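Local coordinates for RagA protein (Porphyromonas gingivalis, PDB 6SLN) that probably forms the TonB-dependent outer-membrane barrel of a nutrient uptake system, importing substrates, likely peptides, into the periplasm, at residues D274-G277 / S281-D284. Numbering follows the deposited sequence.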
ATOM      1  N   ASP A 274     -24.266  29.941 -21.899  1.00 58.96           N
ATOM      2  CA  ASP A 274     -24.288  28.733 -22.714  1.00 62.01           C
ATOM      3  C   ASP A 274     -23.584  27.576 -22.008  1.00 56.20           C
ATOM      4  O   ASP A 274     -24.059  26.436 -22.046  1.00 57.53           O
ATOM      5  CB  ASP A 274     -23.664  29.003 -24.078  1.00 67.55           C
ATOM      6  CG  ASP A 274     -23.659  27.775 -24.961  1.00 83.45           C
ATOM      7  OD1 ASP A 274     -22.580  27.169 -25.125  1.00 91.78           O
ATOM      8  OD2 ASP A 274     -24.734  27.398 -25.476  1.00 89.29           O
ATOM      9  N   LEU A 275     -22.470  27.849 -21.335  1.00 48.29           N
ATOM     10  CA  LEU A 275     -21.781  26.786 -20.618  1.00 44.35           C
ATOM     11  C   LEU A 275     -22.618  26.277 -19.455  1.00 50.02           C
ATOM     12  O   LEU A 275     -22.858  25.068 -19.342  1.00 48.55           O
ATOM     13  CB  LEU A 275     -20.421  27.259 -20.122  1.00 36.96           C
ATOM     14  CG  LEU A 275     -19.670  26.120 -19.461  1.00 37.42           C
ATOM     15  CD1 LEU A 275     -19.529  25.014 -20.486  1.00 35.98           C
ATOM     16  CD2 LEU A 275     -18.306  26.578 -18.937  1.00 37.72           C
ATOM     17  N   TYR A 276     -23.065  27.180 -18.571  1.00 37.14           N
ATOM     18  CA  TYR A 276     -23.869  26.736 -17.440  1.00 45.34           C
ATOM     19  C   TYR A 276     -25.113  25.996 -17.912  1.00 44.95           C
ATOM     20  O   TYR A 276     -25.588  25.078 -17.228  1.00 45.52           O
ATOM     21  CB  TYR A 276     -24.274  27.908 -16.544  1.00 37.15           C
ATOM     22  CG  TYR A 276     -23.211  28.321 -15.565  1.00 36.67           C
ATOM     23  CD1 TYR A 276     -21.881  28.366 -15.949  1.00 38.17           C
ATOM     24  CD2 TYR A 276     -23.531  28.678 -14.258  1.00 38.16           C
ATOM     25  CE1 TYR A 276     -20.881  28.782 -15.070  1.00 37.52           C
ATOM     26  CE2 TYR A 276     -22.540  29.068 -13.358  1.00 39.13           C
ATOM     27  CZ  TYR A 276     -21.214  29.123 -13.782  1.00 40.84           C
ATOM     28  OH  TYR A 276     -20.205  29.524 -12.937  1.00 43.62           O
ATOM     29  N   GLY A 277     -25.630  26.356 -19.090  1.00 41.85           N
ATOM     30  CA  GLY A 277     -26.790  25.693 -19.664  1.00 41.12           C
ATOM     31  C   GLY A 277     -26.575  24.230 -19.971  1.00 51.18           C
ATOM     32  O   GLY A 277     -27.538  23.529 -20.301  1.00 60.46           O
ATOM     33  N   SER A 281     -27.178  20.975 -12.845  1.00 34.59           N
ATOM     34  CA  SER A 281     -26.912  21.650 -11.592  1.00 41.62           C
ATOM     35  C   SER A 281     -26.775  23.161 -11.747  1.00 44.87           C
ATOM     36  O   SER A 281     -26.659  23.852 -10.732  1.00 52.77           O
ATOM     37  CB  SER A 281     -25.637  21.066 -10.973  1.00 42.73           C
ATOM     38  OG  SER A 281     -24.676  20.760 -11.976  1.00 50.81           O
ATOM     39  N   LEU A 282     -26.806  23.686 -12.974  1.00 35.91           N
ATOM     40  CA  LEU A 282     -26.532  25.088 -13.258  1.00 40.02           C
ATOM     41  C   LEU A 282     -27.576  25.742 -14.146  1.00 50.79           C
ATOM     42  O   LEU A 282     -27.899  26.911 -13.926  1.00 60.17           O
ATOM     43  CB  LEU A 282     -25.125  25.261 -13.924  1.00 35.61           C
ATOM     44  CG  LEU A 282     -23.930  24.893 -13.038  1.00 34.84           C
ATOM     45  CD1 LEU A 282     -22.588  25.216 -13.690  1.00 41.43           C
ATOM     46  CD2 LEU A 282     -24.040  25.560 -11.686  1.00 34.82           C
ATOM     47  N   LYS A 283     -28.106  25.030 -15.145  1.00 46.72           N
ATOM     48  CA  LYS A 283     -28.902  25.685 -16.183  1.00 44.70           C
ATOM     49  C   LYS A 283     -30.128  26.422 -15.633  1.00 43.91           C
ATOM     50  O   LYS A 283     -30.602  27.369 -16.274  1.00 52.49           O
ATOM     51  CB  LYS A 283     -29.324  24.661 -17.241  1.00 41.82           C
ATOM     52  CG  LYS A 283     -30.430  23.738 -16.780  1.00 49.26           C
ATOM     53  CD  LYS A 283     -30.889  22.831 -17.892  1.00 53.27           C
ATOM     54  CE  LYS A 283     -31.755  21.710 -17.345  1.00 61.06           C
ATOM     55  NZ  LYS A 283     -31.353  20.383 -17.902  1.00 66.15           N
ATOM     56  N   ASP A 284     -30.634  26.038 -14.465  1.00 39.41           N
ATOM     57  CA  ASP A 284     -31.729  26.761 -13.833  1.00 48.01           C
ATOM     58  C   ASP A 284     -31.258  27.725 -12.758  1.00 50.22           C
ATOM     59  O   ASP A 284     -32.080  28.471 -12.222  1.00 59.97           O
ATOM     60  CB  ASP A 284     -32.750  25.786 -13.214  1.00 49.47           C
ATOM     61  CG  ASP A 284     -33.312  24.815 -14.224  1.00 58.81           C
ATOM     62  OD1 ASP A 284     -33.440  25.195 -15.408  1.00 64.09           O
ATOM     63  OD2 ASP A 284     -33.603  23.662 -13.844  1.00 64.21           O
TER
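Leu282 lays its CD1 methyl over the middle of one face of the Tyr276 ring, 3.7 Å from the ring centroid and only 13° off the normal, a CH-pi contact. The methyl is nearest to ring atom CD2, with CD1 of Leu282 3.6 Å from CD2 of Tyr276, while the second methyl, Leu282 CD2, lies on the same side of the ring, 4.1 Å from Tyr276 CD2. With its CG anti to the carbonyl carbon (chi1 -65°), Leu282 carries CD1 over the ring centre. On the backbone side of the pair, Leu282 CB lies 3.3 Å from the backbone O of Tyr276. That carbonyl also comes near the backbone N of Lys283, but at an angle too poor for a hydrogen bond.

The contact packs the C-terminal part of helix 261-276 against the short, weakly bonded helix 280-283, to which a short turn joins it. Both helices belong to the long connection between barrel strands 218-230 and 309-322 of this TonB-dependent receptor, far from the centre of the chain. On the buried side, Tyr276 and Leu282 both pack on Val413 of strand 413-414; Pro292 adds to the surroundings of the tyrosine, and Leu290 and Tyr481 to those of the leucine.

Contact is sparser on the solvent side. There Lys283 touches the backbone of Gly277 mainly through its CB, 3.7 Å from the glycine CA, and the end of the lysine side chain leads away from 274-277. Its NZ forms a salt bridge with OD1 of Asp280, within its own short helix.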